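PDB 2V5I: salmonella typhimurium DB7155 bacteriophage DET7 tailspike from Bacteriophage, which binds the O-antigen polysaccharide of its Salmonella host as the phage's receptor-binding protein and hydrolyses it. Local coordinates for the interface of chains A and B. Numbering follows the deposited sequence. Chains: chain A/B, Salmonella typhimurium DB7155 bacteriophage DET7 tailspike.

Contact 1: the interface of chains A and B. Residues chain A 503, 506, 513; chain B 524-528, 531, 533.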
loop_
_atom_site.group_PDB
_atom_site.type_symbol
_atom_site.label_atom_id
_atom_site.label_comp_id
_atom_site.label_asym_id
_atom_site.label_seq_id
_atom_site.Cartn_x
_atom_site.Cartn_y
_atom_site.Cartn_z
ATOM N N LYS A 503 -13.668 18.512 -40.492
ATOM C CA LYS A 503 -12.851 19.519 -39.774
ATOM C C LYS A 503 -13.625 20.797 -39.508
ATOM O O LYS A 503 -14.283 21.326 -40.406
ATOM C CB LYS A 503 -11.618 19.913 -40.644
ATOM C CG LYS A 503 -10.879 18.718 -41.321
ATOM C CD LYS A 503 -9.695 19.124 -42.232
ATOM C CE LYS A 503 -9.150 17.933 -43.083
ATOM N NZ LYS A 503 -10.172 17.363 -44.057
ATOM N N ARG A 506 -10.531 24.901 -39.261
ATOM C CA ARG A 506 -9.156 24.862 -39.788
ATOM C C ARG A 506 -8.869 26.197 -40.503
ATOM O O ARG A 506 -9.752 26.775 -41.178
ATOM C CB ARG A 506 -8.994 23.735 -40.786
ATOM C CG ARG A 506 -7.511 23.422 -41.076
ATOM C CD ARG A 506 -7.266 22.426 -42.193
ATOM N NE ARG A 506 -8.001 22.840 -43.355
ATOM C CZ ARG A 506 -7.581 23.772 -44.204
ATOM N NH1 ARG A 506 -6.354 24.272 -44.116
ATOM N NH2 ARG A 506 -8.359 24.129 -45.198
ATOM N N GLU A 513 -15.233 21.631 -42.998
ATOM C CA GLU A 513 -14.848 20.925 -44.185
ATOM C C GLU A 513 -15.410 19.519 -44.081
ATOM O O GLU A 513 -15.062 18.775 -43.166
ATOM C CB GLU A 513 -13.323 20.882 -44.308
ATOM C CG GLU A 513 -12.703 22.191 -44.676
ATOM C CD GLU A 513 -11.223 22.209 -44.392
ATOM O OE1 GLU A 513 -10.483 21.789 -45.281
ATOM O OE2 GLU A 513 -10.814 22.564 -43.245
ATOM N N GLU B 524 -7.371 28.269 -50.043
ATOM C CA GLU B 524 -6.776 27.533 -48.916
ATOM C C GLU B 524 -7.854 27.073 -47.901
ATOM O O GLU B 524 -7.552 26.298 -46.997
ATOM C CB GLU B 524 -5.796 28.404 -48.086
ATOM C CG GLU B 524 -4.718 29.148 -48.762
ATOM C CD GLU B 524 -5.183 30.544 -49.207
ATOM O OE1 GLU B 524 -5.849 30.548 -50.222
ATOM O OE2 GLU B 524 -4.887 31.604 -48.571
ATOM N N GLY B 525 -9.077 27.605 -47.982
ATOM C CA GLY B 525 -10.165 27.131 -47.158
ATOM C C GLY B 525 -10.648 25.709 -47.339
ATOM O O GLY B 525 -11.522 25.269 -46.595
ATOM N N VAL B 526 -10.132 24.994 -48.340
ATOM C CA VAL B 526 -10.346 23.570 -48.427
ATOM C C VAL B 526 -8.993 22.859 -48.651
ATOM O O VAL B 526 -8.177 23.320 -49.435
ATOM C CB VAL B 526 -11.388 23.208 -49.549
ATOM C CG1 VAL B 526 -10.859 23.431 -50.938
ATOM C CG2 VAL B 526 -11.888 21.880 -49.361
ATOM N N LEU B 527 -8.786 21.766 -47.945
ATOM C CA LEU B 527 -7.489 21.055 -47.932
ATOM C C LEU B 527 -7.493 19.730 -48.711
ATOM O O LEU B 527 -6.767 19.595 -49.669
ATOM C CB LEU B 527 -7.030 20.837 -46.499
ATOM C CG LEU B 527 -5.698 20.111 -46.324
ATOM C CD1 LEU B 527 -4.562 20.984 -46.877
ATOM C CD2 LEU B 527 -5.486 19.819 -44.843
ATOM N N ASP B 528 -8.263 18.750 -48.245
ATOM C CA ASP B 528 -8.237 17.411 -48.765
ATOM C C ASP B 528 -9.080 17.254 -50.005
ATOM O O ASP B 528 -10.162 17.847 -50.121
ATOM C CB ASP B 528 -8.783 16.423 -47.727
ATOM C CG ASP B 528 -7.922 16.265 -46.470
ATOM O OD1 ASP B 528 -6.709 16.609 -46.485
ATOM O OD2 ASP B 528 -8.477 15.702 -45.460
ATOM N N THR B 531 -13.437 16.939 -50.431
ATOM C CA THR B 531 -14.028 17.643 -49.321
ATOM C C THR B 531 -14.604 18.986 -49.770
ATOM O O THR B 531 -14.208 19.547 -50.768
ATOM C CB THR B 531 -13.025 17.827 -48.140
ATOM O OG1 THR B 531 -12.006 18.751 -48.493
ATOM C CG2 THR B 531 -12.414 16.500 -47.696
ATOM N N SER B 533 -16.178 22.914 -48.314
ATOM C CA SER B 533 -16.407 23.940 -47.279
ATOM C C SER B 533 -17.458 24.928 -47.772
ATOM O O SER B 533 -17.467 25.315 -48.960
ATOM C CB SER B 533 -15.140 24.743 -47.081
ATOM O OG SER B 533 -14.111 23.898 -46.641
HETATM O O HOH W 1 -10.419 19.270 -46.246
#

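Contact 2: the interface of chains A and B. Residues chain A 435-439; chain B 441-445.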
loop_
_atom_site.group_PDB
_atom_site.type_symbol
_atom_site.label_atom_id
_atom_site.label_comp_id
_atom_site.label_asym_id
_atom_site.label_seq_id
_atom_site.Cartn_x
_atom_site.Cartn_y
_atom_site.Cartn_z
ATOM N N ASN A 435 -12.450 -8.041 -21.825
ATOM C CA ASN A 435 -13.017 -6.708 -21.997
ATOM C C ASN A 435 -12.154 -5.716 -21.217
ATOM O O ASN A 435 -11.558 -6.053 -20.203
ATOM C CB ASN A 435 -14.422 -6.578 -21.470
ATOM C CG ASN A 435 -15.232 -5.489 -22.191
ATOM O OD1 ASN A 435 -14.706 -4.759 -23.073
ATOM N ND2 ASN A 435 -16.481 -5.344 -21.816
ATOM N N LEU A 436 -12.014 -4.545 -21.784
ATOM C CA LEU A 436 -11.309 -3.428 -21.122
ATOM C C LEU A 436 -12.365 -2.333 -20.979
ATOM O O LEU A 436 -12.974 -1.953 -21.978
ATOM C CB LEU A 436 -10.150 -2.938 -21.990
ATOM C CG LEU A 436 -9.201 -1.921 -21.382
ATOM C CD1 LEU A 436 -8.458 -2.534 -20.248
ATOM C CD2 LEU A 436 -8.234 -1.391 -22.414
ATOM N N LEU A 437 -12.599 -1.846 -19.757
ATOM C CA LEU A 437 -13.794 -1.036 -19.490
ATOM C C LEU A 437 -13.453 0.092 -18.534
ATOM O O LEU A 437 -12.845 -0.162 -17.490
ATOM C CB LEU A 437 -14.859 -1.936 -18.821
ATOM C CG LEU A 437 -16.200 -2.336 -19.395
ATOM C CD1 LEU A 437 -16.242 -2.403 -20.920
ATOM C CD2 LEU A 437 -16.600 -3.661 -18.743
ATOM N N ASP A 438 -13.847 1.340 -18.878
ATOM C CA ASP A 438 -13.722 2.493 -17.967
ATOM C C ASP A 438 -15.031 3.340 -18.006
ATOM O O ASP A 438 -15.115 4.431 -18.631
ATOM C CB ASP A 438 -12.466 3.261 -18.350
ATOM C CG ASP A 438 -11.156 2.419 -18.070
ATOM O OD1 ASP A 438 -10.773 2.271 -16.838
ATOM O OD2 ASP A 438 -10.544 1.861 -19.059
ATOM N N PRO A 439 -16.073 2.786 -17.413
ATOM C CA PRO A 439 -17.467 3.265 -17.605
ATOM C C PRO A 439 -17.902 4.458 -16.792
ATOM O O PRO A 439 -19.055 4.875 -16.961
ATOM C CB PRO A 439 -18.290 2.035 -17.199
ATOM C CG PRO A 439 -17.491 1.430 -16.127
ATOM C CD PRO A 439 -16.068 1.578 -16.553
ATOM N N LEU B 441 -7.203 3.231 -22.438
ATOM C CA LEU B 441 -8.550 3.234 -21.870
ATOM C C LEU B 441 -9.375 2.196 -22.601
ATOM O O LEU B 441 -9.086 1.874 -23.746
ATOM C CB LEU B 441 -9.196 4.613 -22.027
ATOM C CG LEU B 441 -8.467 5.796 -21.427
ATOM C CD1 LEU B 441 -9.083 7.107 -21.927
ATOM C CD2 LEU B 441 -8.571 5.718 -19.937
ATOM N N GLY B 442 -10.412 1.650 -21.958
ATOM C CA GLY B 442 -11.297 0.710 -22.633
ATOM C C GLY B 442 -12.551 1.432 -23.159
ATOM O O GLY B 442 -12.521 2.645 -23.428
ATOM N N GLN B 443 -13.627 0.698 -23.304
ATOM C CA GLN B 443 -14.916 1.322 -23.612
ATOM C C GLN B 443 -15.193 2.291 -22.479
ATOM O O GLN B 443 -15.284 1.884 -21.300
ATOM C CB GLN B 443 -16.020 0.291 -23.707
ATOM C CG GLN B 443 -15.774 -0.900 -24.673
ATOM C CD GLN B 443 -16.044 -0.587 -26.107
ATOM O OE1 GLN B 443 -16.283 0.578 -26.480
ATOM N NE2 GLN B 443 -16.012 -1.615 -26.953
ATOM N N SER B 444 -15.414 3.571 -22.804
ATOM C CA SER B 444 -15.389 4.599 -21.780
ATOM C C SER B 444 -16.682 5.432 -21.809
ATOM O O SER B 444 -17.434 5.429 -22.782
ATOM C CB SER B 444 -14.194 5.508 -21.992
ATOM O OG SER B 444 -12.970 4.783 -21.746
ATOM N N ARG B 445 -16.879 6.176 -20.731
ATOM C CA ARG B 445 -18.078 7.017 -20.622
ATOM C C ARG B 445 -17.722 8.151 -19.688
ATOM O O ARG B 445 -17.140 7.889 -18.629
ATOM C CB ARG B 445 -19.230 6.236 -20.020
ATOM C CG ARG B 445 -20.507 7.069 -19.770
ATOM C CD ARG B 445 -21.575 6.280 -19.023
ATOM N NE ARG B 445 -22.121 5.217 -19.854
ATOM C CZ ARG B 445 -21.854 3.919 -19.747
ATOM N NH1 ARG B 445 -20.972 3.425 -18.882
ATOM N NH2 ARG B 445 -22.436 3.096 -20.600
HETATM O O HOH W 2 -15.530 -4.280 -25.690
#

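Contact 3: the interface of chains A and B. Residues chain A 504, 510-512, 514; chain B 502, 514-517, 534.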
loop_
_atom_site.group_PDB
_atom_site.type_symbol
_atom_site.label_atom_id
_atom_site.label_comp_id
_atom_site.label_asym_id
_atom_site.label_seq_id
_atom_site.Cartn_x
_atom_site.Cartn_y
_atom_site.Cartn_z
ATOM N N VAL A 504 -13.500 21.305 -38.299
ATOM C CA VAL A 504 -14.160 22.523 -37.856
ATOM C C VAL A 504 -13.073 23.564 -37.462
ATOM O O VAL A 504 -12.248 23.322 -36.594
ATOM C CB VAL A 504 -15.067 22.223 -36.628
ATOM C CG1 VAL A 504 -15.689 23.488 -36.091
ATOM C CG2 VAL A 504 -16.182 21.200 -36.989
ATOM N N LYS A 510 -13.590 29.482 -39.562
ATOM C CA LYS A 510 -14.897 29.318 -38.906
ATOM C C LYS A 510 -15.919 28.545 -39.732
ATOM O O LYS A 510 -17.132 28.726 -39.626
ATOM C CB LYS A 510 -15.461 30.650 -38.401
ATOM C CG LYS A 510 -14.497 31.396 -37.458
ATOM C CD LYS A 510 -14.547 32.852 -37.612
ATOM C CE LYS A 510 -13.377 33.533 -36.883
ATOM N NZ LYS A 510 -12.244 33.933 -37.817
ATOM N N THR A 511 -15.409 27.653 -40.558
ATOM C CA THR A 511 -16.231 26.792 -41.396
ATOM C C THR A 511 -15.993 25.285 -41.102
ATOM O O THR A 511 -15.142 24.897 -40.315
ATOM C CB THR A 511 -16.094 27.174 -42.900
ATOM O OG1 THR A 511 -17.206 26.613 -43.636
ATOM C CG2 THR A 511 -14.788 26.718 -43.495
ATOM N N THR A 512 -16.747 24.442 -41.790
ATOM C CA THR A 512 -16.707 23.005 -41.645
ATOM C C THR A 512 -16.295 22.447 -42.992
ATOM O O THR A 512 -16.885 22.825 -44.007
ATOM C CB THR A 512 -18.091 22.479 -41.333
ATOM O OG1 THR A 512 -18.664 23.237 -40.231
ATOM C CG2 THR A 512 -18.000 21.030 -40.948
ATOM N N ILE A 514 -16.264 19.189 -45.050
ATOM C CA ILE A 514 -17.123 17.989 -45.002
ATOM C C ILE A 514 -16.681 16.998 -46.096
ATOM O O ILE A 514 -16.650 17.390 -47.238
ATOM C CB ILE A 514 -18.577 18.397 -45.296
ATOM C CG1 ILE A 514 -19.069 19.323 -44.177
ATOM C CG2 ILE A 514 -19.441 17.178 -45.372
ATOM C CD1 ILE A 514 -20.391 20.064 -44.490
ATOM N N LEU B 502 -20.248 22.813 -34.229
ATOM C CA LEU B 502 -21.140 21.934 -35.005
ATOM C C LEU B 502 -22.037 21.150 -34.040
ATOM O O LEU B 502 -21.547 20.615 -33.050
ATOM C CB LEU B 502 -20.296 20.972 -35.808
ATOM C CG LEU B 502 -21.168 20.125 -36.728
ATOM C CD1 LEU B 502 -20.506 19.876 -38.000
ATOM C CD2 LEU B 502 -21.568 18.860 -36.023
ATOM N N ILE B 514 -24.419 23.544 -38.879
ATOM C CA ILE B 514 -23.077 23.454 -39.489
ATOM C C ILE B 514 -22.472 24.865 -39.608
ATOM O O ILE B 514 -23.100 25.703 -40.210
ATOM C CB ILE B 514 -23.205 22.875 -40.909
ATOM C CG1 ILE B 514 -23.734 21.438 -40.813
ATOM C CG2 ILE B 514 -21.872 22.889 -41.586
ATOM C CD1 ILE B 514 -24.212 20.839 -42.158
ATOM N N PRO B 515 -21.289 25.136 -38.989
ATOM C CA PRO B 515 -20.620 26.422 -39.183
ATOM C C PRO B 515 -20.264 26.638 -40.637
ATOM O O PRO B 515 -19.767 25.716 -41.299
ATOM C CB PRO B 515 -19.353 26.289 -38.299
ATOM C CG PRO B 515 -19.663 25.202 -37.313
ATOM C CD PRO B 515 -20.556 24.250 -38.073
ATOM N N ILE B 516 -20.530 27.845 -41.150
ATOM C CA ILE B 516 -20.111 28.250 -42.481
ATOM C C ILE B 516 -19.413 29.583 -42.386
ATOM O O ILE B 516 -19.533 30.287 -41.369
ATOM C CB ILE B 516 -21.328 28.323 -43.432
ATOM C CG1 ILE B 516 -22.236 29.504 -43.099
ATOM C CG2 ILE B 516 -22.097 26.973 -43.418
ATOM C CD1 ILE B 516 -23.412 29.653 -44.078
ATOM N N SER B 517 -18.619 29.926 -43.419
ATOM C CA SER B 517 -17.912 31.196 -43.413
ATOM C C SER B 517 -18.867 32.308 -43.847
ATOM O O SER B 517 -19.575 32.188 -44.844
ATOM C CB SER B 517 -16.719 31.188 -44.342
ATOM O OG SER B 517 -16.130 32.492 -44.426
ATOM N N LEU B 534 -18.315 25.384 -46.888
ATOM C CA LEU B 534 -19.407 26.266 -47.258
ATOM C C LEU B 534 -19.162 27.702 -46.830
ATOM O O LEU B 534 -18.497 27.991 -45.810
ATOM C CB LEU B 534 -20.719 25.777 -46.581
ATOM C CG LEU B 534 -21.235 24.431 -47.099
ATOM C CD1 LEU B 534 -22.314 23.893 -46.167
ATOM C CD2 LEU B 534 -21.760 24.450 -48.500
HETATM O O HOH W 3 -19.054 30.150 -38.581
HETATM O O HOH W 4 -19.047 24.325 -44.263
#

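Contact 1: the interface of chains A and B
A:Arg506 reaches the end of 3-10 helix 523-525 of chain B and the loop after it, and its NH2 gives a nearly straight hydrogen bond (175° at H) to the backbone carbonyl O of B:Glu524, 2.9 Å away and in the guanidinium plane. Over the centre of one guanidinium face sits B:Leu527 CB, 3.6 Å above the plane, the two side chains crossing at about a right angle. A:Lys503 NZ makes a salt bridge to B:Asp528 OD2 at 2.8 Å, coming from above the carboxylate plane; the lysine chain runs extended and bends only at its last torsion (chi4 63°) to turn NZ toward that oxygen. Between them, A:Glu513 OE1 takes the backbone N-H of B:Leu527 at 3.2 Å, a bent bond. The same carboxylate holds the arginine in place: NE of A:Arg506 meets the syn lone pair of A:Glu513 OE2 at 2.8 Å, while NH2 reaches OE1 from the same face as B:Leu527 N, a side-on two-nitrogen grip. A water ties A:Lys503 NZ and A:Glu513 OE1 to B:Asp528 N and B:Thr531 OG1. B:Thr531 OG1 also bonds to B:Asp528 O at 2.6 Å, and B:Ser533 OG to B:Gly525 O, which may steady the loop. In the fold, strand 512-515 of chain A pairs antiparallel with strand 531-537 of chain B at A:Glu513 and B:Ser533, beside the charged cluster in the C-terminal intertwined region.

Contact 2: the interface of chains A and B
The guanidinium of B:Arg445 meets A:Pro439 at its edge: NH1 points to the proline carbonyl O at 3.1 Å, lying in the carbonyl plane on a lone pair, with a C=O...N angle of 120°. The oxygen is likewise in the guanidinium plane. A bend at chi3 (-69°) in an otherwise extended chain brings the arginine head alongside A:Pro439, edge first, with the proline CB 3.5 Å from NH1. A second flat group, the carboxylate of A:Asp438, offers the anti lone pair of OD2 to the backbone N-H of B:Gly442 at 2.9 Å. Alongside these side-chain contacts the backbones pair in parallel, strand 435-441 of chain A with strand 443-448 of chain B. B:Gln443 N bonds to A:Leu436 O, A:Asp438 N to B:Gln443 O, and B:Arg445 N, at a longer 3.3 Å, to A:Asp438 O. Apolar contact is modest: A:Leu436 sets CG against B:Gly442 CA at 3.6 Å, and the side chains of A:Leu437 and B:Gln443 cross obliquely, CD1 near CB. B:Ser444 OG turns back to its own chain and bonds to B:Gly442 O from above the carbonyl plane, which may brace the turn at the glycine. This parallel pairing joins two subunits of the trimeric spike into one sheet. Where both strands begin, the B:Gln443 side chain, bent at chi2 (-81°), sends NE2 to a water at 3.0 Å, and that water meets the amide oxygen OD1 of A:Asn435 at 2.8 Å.

Contact 3: the interface of chains A and B
Strand 512-515 of chain A, with the loop residues A:Lys510 and A:Thr511 that lead into it, packs against the end of strand 512-515 of chain B, the following loop residues B:Ile516 and B:Ser517, and strand 531-537; strand 501-504 of both chains adds A:Val504 and B:Leu502. Two neighbouring threonines carry the polar contact. A:Thr511 OG1 lies anti to its backbone N (chi1 -162°), which points the hydroxyl at B:Leu534 O, 2.9 Å away. A:Thr512 has its OG1 beside the backbone N instead (chi1 -50°) and bonds to B:Pro515 O, also at 2.9 Å. Both hydroxyls lie in the plane of the carbonyl they meet, on a lone pair. The methyl CG2 of A:Thr512 touches B:Leu502 CD1 at 4.0 Å, the side chains crossing at about a right angle, while its CB packs on B:Ile514 CG2 at 3.8 Å. One water links A:Thr511 OG1 and A:Thr512 O to B:Leu534 N. A second sits between A:Lys510 O and B:Ile516 O, two acceptors 3.4 Å apart, and can donate to both. Ile514 of both chains takes part, near the C-terminal end of the spike, where strands 501-504, 512-515 and 531-537 meet.

Contact 1 and contact 3 are neighbours, their C-alpha centres about 9 Å apart, and they share strand 512-515 of chain A and strand 531-537 of chain B: A:Glu513 serves contact 1, while the residues flanking it, A:Thr512 and A:Ile514, serve contact 3. Strand 501-504 of chain A also supplies both. The C-alpha centre of contact 2 is about 33 Å from that of contact 1 and about 32 Å from that of contact 3, between the beta-helix body and the C-terminal tip. The subunits are therefore held together at separate levels along the spike, which fits the intertwined three-chain assembly.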